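16 kDa salivary peptide (Culex quinquefasciatus, PDB 7KCG) is of unknown function but adopts a beta-trefoil fold related to ricin-type lectins and may bind sugars in mosquito saliva. Local coordinates at residues 36-40 with 122-126; 55-59 with 85-89; 64-68 with 91-95; 112-116 with 127-131. One frame throughout, in Å; residues are numbered along the deposited sequence.

Interaction 1: residues 36-40 with 122-126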
# COMPACT_ATOMS: atom_id res chain seq x y z
N HIS A 36 -5.37 -3.82 -10.61
CA HIS A 36 -4.59 -2.58 -10.39
C HIS A 36 -5.01 -1.89 -9.11
O HIS A 36 -6.04 -2.26 -8.55
CB HIS A 36 -4.78 -1.67 -11.60
CG HIS A 36 -3.80 -1.93 -12.70
ND1 HIS A 36 -4.21 -2.24 -13.98
CD2 HIS A 36 -2.45 -1.92 -12.72
CE1 HIS A 36 -3.14 -2.41 -14.74
NE2 HIS A 36 -2.06 -2.22 -13.99
N VAL A 37 -4.22 -0.93 -8.66
CA VAL A 37 -4.56 -0.16 -7.47
C VAL A 37 -4.74 1.29 -7.86
O VAL A 37 -4.12 1.79 -8.81
CB VAL A 37 -3.51 -0.28 -6.36
CG1 VAL A 37 -3.45 -1.70 -5.82
CG2 VAL A 37 -2.15 0.14 -6.88
N SER A 38 -5.59 1.99 -7.12
CA SER A 38 -5.93 3.36 -7.46
C SER A 38 -6.26 4.13 -6.19
O SER A 38 -5.92 3.71 -5.08
CB SER A 38 -7.08 3.37 -8.49
OG SER A 38 -7.08 4.60 -9.18
N PHE A 39 -6.93 5.26 -6.38
CA PHE A 39 -7.31 6.13 -5.26
C PHE A 39 -8.81 6.40 -5.32
O PHE A 39 -9.42 6.19 -6.37
CB PHE A 39 -6.55 7.44 -5.31
CG PHE A 39 -5.10 7.38 -4.93
CD1 PHE A 39 -4.72 7.33 -3.60
CD2 PHE A 39 -4.11 7.38 -5.90
CE1 PHE A 39 -3.39 7.27 -3.25
CE2 PHE A 39 -2.78 7.32 -5.54
CZ PHE A 39 -2.42 7.26 -4.22
N CYS A 40 -9.38 6.83 -4.20
CA CYS A 40 -10.82 7.17 -4.14
C CYS A 40 -11.02 8.28 -3.09
O CYS A 40 -10.23 8.32 -2.14
CB CYS A 40 -11.67 5.96 -3.79
SG CYS A 40 -13.35 6.02 -4.46
N THR A 122 -2.57 11.84 -10.17
CA THR A 122 -2.59 10.64 -11.03
C THR A 122 -3.24 9.53 -10.23
O THR A 122 -3.02 9.50 -9.01
CB THR A 122 -1.16 10.19 -11.32
OG1 THR A 122 -0.34 11.36 -11.25
CG2 THR A 122 -1.01 9.55 -12.68
N ASP A 123 -4.04 8.71 -10.88
CA ASP A 123 -4.63 7.54 -10.24
C ASP A 123 -3.70 6.34 -10.27
O ASP A 123 -4.11 5.23 -9.91
CB ASP A 123 -5.98 7.21 -10.89
CG ASP A 123 -7.11 8.05 -10.33
OD1 ASP A 123 -6.94 9.29 -10.25
OD2 ASP A 123 -8.16 7.48 -9.97
N TRP A 124 -2.44 6.54 -10.68
CA TRP A 124 -1.46 5.48 -10.76
C TRP A 124 -0.63 5.46 -9.48
O TRP A 124 -0.24 6.52 -8.96
CB TRP A 124 -0.55 5.67 -11.97
CG TRP A 124 -1.29 5.63 -13.30
CD1 TRP A 124 -2.48 5.01 -13.54
CD2 TRP A 124 -0.92 6.27 -14.53
NE1 TRP A 124 -2.86 5.20 -14.85
CE2 TRP A 124 -1.92 5.97 -15.48
CE3 TRP A 124 0.17 7.06 -14.93
CZ2 TRP A 124 -1.86 6.42 -16.81
CZ3 TRP A 124 0.23 7.51 -16.25
CH2 TRP A 124 -0.79 7.19 -17.17
N VAL A 125 -0.39 4.26 -8.97
CA VAL A 125 0.41 4.00 -7.78
C VAL A 125 1.65 3.23 -8.22
O VAL A 125 1.60 2.44 -9.18
CB VAL A 125 -0.38 3.20 -6.72
CG1 VAL A 125 0.43 2.97 -5.43
CG2 VAL A 125 -1.71 3.87 -6.44
N ALA A 126 2.76 3.46 -7.54
CA ALA A 126 4.01 2.78 -7.84
C ALA A 126 4.81 2.62 -6.56
O ALA A 126 4.31 2.83 -5.45
CB ALA A 126 4.79 3.56 -8.91
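In this beta-trefoil, the strand that holds Val-37 to Phe-39 meets residues Thr-122 to Val-125, which lead into strand 125-128 of the hairpin with strand 115-118. The apolar part centres on Val-125. Its CB lies 3.5 Å from Val-37 CG2, and the two valine side chains cross at about a right angle. Val-125 CG2 also meets Phe-39, 3.7 Å from its CE2. This methyl, anti to the carbonyl carbon and beside the backbone N, lies between Val-37 CG2 and the Phe-39 ring. CG1, anti to the backbone N (chi1 -177°), reaches Val-37 less closely. The Phe-39 ring also has Trp-124 O at its edge, near the ring plane. Leu-23, Val-78 and Leu-80 continue this apolar layer around the two valines.

The polar part is at Ser-38. Its hydroxyl OG donates to Asp-123 O at 3.1 Å, in the carbonyl plane and on a lone pair. Ser-38 CA approaches the same oxygen at 3.6 Å. The carboxylate OD2 of Asp-123 is also close, 3.2 Å from Ser-38 OG. Asp-123 OD1 forms a salt bridge with Arg-21. The loop is therefore held by one serine bond on its backbone and by a charge pair on its side chain. The positive Arg-21 probably favours the ionised form of Asp-123, while the valines and phenylalanine bury the apolar half.

Interaction 2: residues 55-59 with 85-89. With FMT (formic acid), chain D.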
# COMPACT_ATOMS: atom_id res chain seq x y z
N PHE A 55 4.51 -6.59 7.67
CA PHE A 55 3.06 -6.53 7.58
C PHE A 55 2.61 -7.00 6.21
O PHE A 55 3.28 -6.76 5.20
CB PHE A 55 2.51 -5.11 7.80
CG PHE A 55 2.82 -4.54 9.15
CD1 PHE A 55 2.01 -4.84 10.23
CD2 PHE A 55 3.91 -3.71 9.34
CE1 PHE A 55 2.29 -4.33 11.49
CE2 PHE A 55 4.21 -3.19 10.61
CZ PHE A 55 3.39 -3.50 11.68
N ARG A 56 1.46 -7.67 6.18
CA ARG A 56 0.72 -7.89 4.95
C ARG A 56 -0.45 -6.92 4.87
O ARG A 56 -1.05 -6.57 5.89
CB ARG A 56 0.22 -9.33 4.86
CG ARG A 56 1.36 -10.34 4.78
CD ARG A 56 0.84 -11.71 4.37
NE ARG A 56 1.94 -12.64 4.18
CZ ARG A 56 2.34 -13.11 3.01
NH1 ARG A 56 1.71 -12.76 1.88
NH2 ARG A 56 3.37 -13.96 2.97
N ILE A 57 -0.78 -6.51 3.65
CA ILE A 57 -1.84 -5.54 3.38
C ILE A 57 -2.80 -6.16 2.38
O ILE A 57 -2.39 -6.50 1.26
CB ILE A 57 -1.27 -4.21 2.84
CG1 ILE A 57 -0.25 -3.61 3.82
CG2 ILE A 57 -2.39 -3.19 2.58
CD1 ILE A 57 0.52 -2.42 3.20
N ARG A 58 -4.06 -6.27 2.76
CA ARG A 58 -5.11 -6.91 1.93
C ARG A 58 -6.30 -5.98 1.71
O ARG A 58 -6.77 -5.39 2.65
CB ARG A 58 -5.60 -8.18 2.60
CG ARG A 58 -6.38 -9.10 1.68
CD ARG A 58 -6.74 -10.38 2.37
NE ARG A 58 -5.62 -11.23 2.70
CZ ARG A 58 -5.21 -12.22 1.96
NH1 ARG A 58 -5.79 -12.48 0.81
NH2 ARG A 58 -4.20 -12.96 2.35
N ASN A 59 -6.76 -5.89 0.47
CA ASN A 59 -7.93 -5.08 0.08
C ASN A 59 -9.18 -5.79 0.56
O ASN A 59 -9.42 -6.85 0.09
CB ASN A 59 -8.00 -4.90 -1.42
CG ASN A 59 -9.20 -4.10 -1.85
OD1 ASN A 59 -10.27 -4.66 -2.03
ND2 ASN A 59 -9.02 -2.82 -2.02
N SER A 85 -3.50 -17.07 -4.01
CA SER A 85 -2.43 -17.95 -3.49
C SER A 85 -1.53 -17.09 -2.61
O SER A 85 -1.16 -16.03 -3.04
CB SER A 85 -1.63 -18.53 -4.61
OG SER A 85 -1.70 -17.73 -5.77
N LEU A 86 -1.19 -17.54 -1.41
CA LEU A 86 -0.39 -16.70 -0.52
C LEU A 86 0.98 -16.45 -1.13
O LEU A 86 1.68 -17.39 -1.55
CB LEU A 86 -0.27 -17.37 0.83
CG LEU A 86 0.16 -16.47 1.99
CD1 LEU A 86 -0.91 -15.41 2.26
CD2 LEU A 86 0.43 -17.32 3.23
N ILE A 87 1.39 -15.19 -1.18
CA ILE A 87 2.67 -14.81 -1.76
C ILE A 87 3.73 -14.93 -0.67
O ILE A 87 3.63 -14.29 0.39
CB ILE A 87 2.61 -13.39 -2.34
CG1 ILE A 87 1.72 -13.40 -3.58
CG2 ILE A 87 4.00 -12.87 -2.69
CD1 ILE A 87 1.60 -12.07 -4.28
N ASN A 88 4.75 -15.75 -0.93
CA ASN A 88 5.74 -16.13 0.07
C ASN A 88 7.15 -15.68 -0.27
O ASN A 88 8.10 -16.05 0.45
CB ASN A 88 5.70 -17.66 0.26
CG ASN A 88 6.19 -18.09 1.63
OD1 ASN A 88 6.07 -17.34 2.61
ND2 ASN A 88 6.74 -19.29 1.71
N ASP A 89 7.34 -14.88 -1.32
CA ASP A 89 8.67 -14.49 -1.77
C ASP A 89 9.07 -13.08 -1.34
O ASP A 89 10.03 -12.52 -1.89
CB ASP A 89 8.77 -14.60 -3.30
CG ASP A 89 7.91 -13.59 -4.04
OD1 ASP A 89 7.20 -12.77 -3.39
OD2 ASP A 89 7.93 -13.59 -5.29
C FMT D . 4.89 -16.26 -5.41
O1 FMT D . 5.15 -16.40 -4.24
O2 FMT D . 3.79 -15.76 -5.88
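The guanidinium of Arg-56 has Leu-86 over one face and the carbonyl of Ile-87 at its edge. Leu-86 CD1 sits 3.7 Å above the plane, offset toward the rim. The guanidinium of Arg-58 meets the same methyl differently: CD1 comes to its edge, 4.1 Å from Arg-58 NH2. The contact joins strand 54-59 of the beta-trefoil to the loop between strands 76-81 and 93-98, at the surface of the molecule.

Two nitrogens of Arg-56 grip one oxygen. NH2 donates to Ile-87 O at 2.6 Å and NH1 donates to it at 2.9 Å. The oxygen lies almost in the guanidinium plane for both bonds. NH1 falls on a lone pair in the carbonyl plane, whereas NH2 is tilted 21° from that plane. The arginine is extended from CG to NE, which carries its end across to the loop. NH1 also forms a salt bridge with Glu-65, so the group is fixed from two directions. Its rotation is thereby limited, and the carboxylate of Glu-65 probably balances the charge of the guanidinium. Arg-58 bends at chi3 (-67°), and its NH1 is bonded to Gly-63 O.

Beyond the grip, the loop backbone touches a bound formic acid, probably from the crystallisation liquor. Asn-88 N points at its O1 in a weak hydrogen bond of 3.4 Å.

Interaction 3: residues 64-68 with 91-95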
# COMPACT_ATOMS: atom_id res chain seq x y z
N GLU A 64 -7.92 -9.32 -1.70
CA GLU A 64 -6.70 -9.56 -2.45
C GLU A 64 -5.51 -8.86 -1.81
O GLU A 64 -5.64 -7.75 -1.29
CB GLU A 64 -6.88 -9.09 -3.89
CG GLU A 64 -7.98 -9.86 -4.63
CD GLU A 64 -8.52 -9.10 -5.84
OE1 GLU A 64 -8.03 -8.00 -6.15
OE2 GLU A 64 -9.44 -9.63 -6.51
N GLU A 65 -4.36 -9.53 -1.83
CA GLU A 65 -3.14 -9.00 -1.21
C GLU A 65 -2.48 -7.95 -2.09
O GLU A 65 -2.41 -8.10 -3.31
CB GLU A 65 -2.13 -10.11 -0.96
CG GLU A 65 -2.42 -11.04 0.18
CD GLU A 65 -1.21 -11.89 0.53
OE1 GLU A 65 -0.80 -12.73 -0.31
OE2 GLU A 65 -0.67 -11.70 1.64
N LEU A 66 -1.96 -6.91 -1.46
CA LEU A 66 -1.19 -5.89 -2.15
C LEU A 66 0.25 -6.36 -2.31
O LEU A 66 0.87 -6.81 -1.34
CB LEU A 66 -1.23 -4.59 -1.34
CG LEU A 66 -0.56 -3.40 -2.01
CD1 LEU A 66 -1.45 -2.90 -3.12
CD2 LEU A 66 -0.30 -2.29 -0.98
N PHE A 67 0.80 -6.27 -3.53
CA PHE A 67 2.19 -6.71 -3.70
C PHE A 67 2.85 -5.92 -4.81
O PHE A 67 2.19 -5.27 -5.62
CB PHE A 67 2.29 -8.23 -3.96
CG PHE A 67 1.89 -8.65 -5.35
CD1 PHE A 67 0.56 -8.74 -5.71
CD2 PHE A 67 2.86 -9.00 -6.28
CE1 PHE A 67 0.20 -9.15 -6.98
CE2 PHE A 67 2.50 -9.41 -7.58
CZ PHE A 67 1.17 -9.48 -7.91
N GLU A 68 4.18 -5.93 -4.80
CA GLU A 68 4.97 -5.28 -5.84
C GLU A 68 5.52 -6.34 -6.78
O GLU A 68 6.00 -7.39 -6.34
CB GLU A 68 6.13 -4.47 -5.25
CG GLU A 68 6.96 -3.78 -6.32
CD GLU A 68 8.12 -2.96 -5.78
OE1 GLU A 68 8.24 -2.82 -4.54
OE2 GLU A 68 8.92 -2.45 -6.59
N GLY A 91 7.28 -10.37 -1.84
CA GLY A 91 6.63 -9.35 -2.64
C GLY A 91 5.38 -8.77 -2.00
O GLY A 91 5.01 -7.63 -2.28
N ALA A 92 4.71 -9.54 -1.14
CA ALA A 92 3.51 -9.08 -0.47
C ALA A 92 3.76 -8.70 0.97
O ALA A 92 2.80 -8.48 1.71
CB ALA A 92 2.41 -10.14 -0.53
N SER A 93 5.01 -8.63 1.39
CA SER A 93 5.36 -8.25 2.75
C SER A 93 5.92 -6.83 2.77
O SER A 93 6.65 -6.44 1.86
CB SER A 93 6.35 -9.24 3.36
OG SER A 93 5.85 -10.57 3.27
N TRP A 94 5.56 -6.06 3.79
CA TRP A 94 5.80 -4.62 3.80
C TRP A 94 6.38 -4.18 5.15
O TRP A 94 5.90 -4.58 6.21
CB TRP A 94 4.49 -3.85 3.52
CG TRP A 94 3.87 -4.18 2.18
CD1 TRP A 94 2.95 -5.16 1.91
CD2 TRP A 94 4.13 -3.53 0.94
NE1 TRP A 94 2.62 -5.15 0.58
CE2 TRP A 94 3.34 -4.16 -0.05
CE3 TRP A 94 4.95 -2.46 0.56
CZ2 TRP A 94 3.35 -3.76 -1.38
CZ3 TRP A 94 4.98 -2.08 -0.76
CH2 TRP A 94 4.18 -2.73 -1.72
N LYS A 95 7.42 -3.35 5.10
CA LYS A 95 7.95 -2.72 6.31
C LYS A 95 7.29 -1.36 6.47
O LYS A 95 7.47 -0.48 5.61
CB LYS A 95 9.47 -2.61 6.27
CG LYS A 95 10.21 -3.94 6.20
O HOH W 1 0.50 -7.55 1.38
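Trp-94 turns the NE1 edge of its indole to Leu-66 of strand 64-69, and this makes the close part of the contact. NE1 donates to Leu-66 O at 3.1 Å, with an N-H...O angle of 162°. The oxygen lies in the ring plane, but the nitrogen stands above the carbonyl plane, 55° out of it. Leu-66 CD2 packs on one face of the indole, 4.0 Å from Trp-94 CZ2, and the two side chains cross at about a right angle. A second bond runs between backbones, from Glu-68 N to Gly-91 O at 3.2 Å. Phe-67 CB comes to 3.3 Å from the same Gly-91 O.

These residues lie inside the beta-trefoil, where strand 54-59 pairs with both strand 64-69 and strand 93-98. Ile-57 and Ile-107 also touch the indole.

The looser part is around Ala-92. Its methyl is 3.9 Å from Phe-67 CB and 4.1 Å from Glu-65 OE2, an oxygen paired with Arg-56. Here a water, itself within a buried contact, lies between the backbones, 2.8 Å from Leu-66 O. Its distance to Ala-92 O, 2.5 Å, is short enough to be doubtful. The water oxygen sits at the indole edge, in the ring plane.

Interaction 4: residues 112-116 with 127-131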
# COMPACT_ATOMS: atom_id res chain seq x y z
N PHE A 112 11.60 -5.84 -2.72
CA PHE A 112 12.19 -4.90 -3.67
C PHE A 112 12.82 -3.68 -3.03
O PHE A 112 13.50 -2.92 -3.74
CB PHE A 112 11.14 -4.44 -4.68
CG PHE A 112 10.76 -5.49 -5.69
CD1 PHE A 112 11.65 -5.86 -6.68
CD2 PHE A 112 9.51 -6.08 -5.66
CE1 PHE A 112 11.31 -6.80 -7.62
CE2 PHE A 112 9.16 -7.04 -6.61
CZ PHE A 112 10.06 -7.39 -7.59
N SER A 113 12.59 -3.45 -1.74
CA SER A 113 13.10 -2.27 -1.02
C SER A 113 12.61 -0.97 -1.65
O SER A 113 13.36 0.00 -1.78
CB SER A 113 14.63 -2.29 -0.94
OG SER A 113 15.10 -3.39 -0.19
N HIS A 114 11.33 -0.93 -2.02
CA HIS A 114 10.71 0.24 -2.63
C HIS A 114 9.56 0.73 -1.76
O HIS A 114 8.82 -0.07 -1.18
CB HIS A 114 10.17 -0.07 -4.03
CG HIS A 114 11.23 -0.37 -5.03
ND1 HIS A 114 10.96 -0.96 -6.25
CD2 HIS A 114 12.57 -0.17 -5.01
CE1 HIS A 114 12.08 -1.11 -6.93
NE2 HIS A 114 13.07 -0.64 -6.20
N CYS A 115 9.42 2.05 -1.65
CA CYS A 115 8.34 2.63 -0.88
C CYS A 115 7.17 2.95 -1.80
O CYS A 115 7.36 3.54 -2.87
CB CYS A 115 8.79 3.89 -0.14
SG CYS A 115 9.95 3.58 1.20
N LEU A 116 5.97 2.60 -1.36
CA LEU A 116 4.76 2.95 -2.08
C LEU A 116 4.71 4.46 -2.30
O LEU A 116 5.05 5.25 -1.41
CB LEU A 116 3.55 2.49 -1.27
CG LEU A 116 2.25 2.08 -1.95
CD1 LEU A 116 2.46 0.75 -2.70
CD2 LEU A 116 1.18 1.92 -0.88
N ALA A 127 6.08 2.25 -6.72
CA ALA A 127 7.00 2.16 -5.59
C ALA A 127 8.39 2.49 -6.10
O ALA A 127 8.80 1.98 -7.14
CB ALA A 127 6.95 0.77 -4.95
N TYR A 128 9.09 3.35 -5.38
CA TYR A 128 10.46 3.76 -5.76
C TYR A 128 11.33 3.77 -4.50
O TYR A 128 10.78 3.76 -3.41
CB TYR A 128 10.41 5.11 -6.46
CG TYR A 128 9.72 5.15 -7.80
CD1 TYR A 128 10.37 4.79 -8.96
CD2 TYR A 128 8.41 5.60 -7.91
CE1 TYR A 128 9.74 4.85 -10.19
CE2 TYR A 128 7.77 5.66 -9.13
CZ TYR A 128 8.43 5.28 -10.27
OH TYR A 128 7.78 5.35 -11.47
N GLU A 129 12.64 3.90 -4.65
CA GLU A 129 13.56 3.76 -3.49
C GLU A 129 13.76 5.06 -2.71
O GLU A 129 14.24 4.95 -1.58
CB GLU A 129 14.91 3.28 -4.00
CG GLU A 129 15.26 3.79 -5.38
CD GLU A 129 16.74 3.98 -5.64
OE1 GLU A 129 17.49 2.99 -5.49
OE2 GLU A 129 17.14 5.10 -5.98
N SER A 130 13.38 6.21 -3.25
CA SER A 130 13.69 7.50 -2.59
C SER A 130 13.12 7.62 -1.18
O SER A 130 13.92 7.93 -0.29
CB SER A 130 13.30 8.65 -3.47
N CYS A 131 11.81 7.44 -1.00
CA CYS A 131 11.19 7.44 0.35
C CYS A 131 11.63 8.67 1.13
O CYS A 131 12.12 8.48 2.25
CB CYS A 131 11.56 6.17 1.09
SG CYS A 131 10.18 5.43 1.99
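The covalent link comes first: Cys-115 SG and Cys-131 SG are 2.0 Å apart in a disulfide with a chi3 of -90°. Cys-115 puts its sulfur anti to its carbonyl carbon (chi1 -69°), beside the backbone N, and from there it meets Cys-131, in the loop that follows strand 125-128.

Two backbone hydrogen bonds come next, both between Cys-115 and Tyr-128. Cys-115 N donates to Tyr-128 O at 2.8 Å, and Tyr-128 N donates to Cys-115 O at 3.1 Å. The two residues form an antiparallel hydrogen-bonded pair. Their neighbours Leu-116 and Ala-127 form a non-hydrogen-bonded pair. Ala-127 CA also approaches Cys-115 O closely, at 3.1 Å.

Apolar and ring contacts lie on the side of His-114. Its CB touches Ala-127 CB at 3.5 Å. The imidazole then runs along the backbone of the other segment, with CD2 4.1 Å from Glu-129 N. Phe-112 O lies over one face of the ring, offset toward the rim. His-114 ND1 is probably hydrogen-bonded to Glu-68, which would fix the turn of the ring. Ala-127 O is buried here without a polar partner in the model.

Together, the paired strands 115-118 and 125-128 make a two-stranded hairpin of the kind that builds the cap of a beta-trefoil, here with a disulfide across its open end.

How the interactions relate
Interactions 2 and 3 are closest, with centres 5 Å apart. The joint between them is the salt bridge of Arg-56 NH1 and Glu-65 OE2, at 2.6 Å. Interaction 3 then leads to interaction 4, where Glu-68 OE2 is 2.5 Å from His-114 ND1, a probable hydrogen bond. Interactions 1 and 4 share strand 125-128, and Val-125 packs on Leu-116. Interaction 1 also touches interaction 3 through Val-37 CG1 and Leu-66 CD1, 3.6 Å apart. Interactions 1 and 2 do not touch; their centres are about 19 Å apart. Formic acid molecules lie near interactions 1, 2 and 3, but no sugar site is established by these contacts.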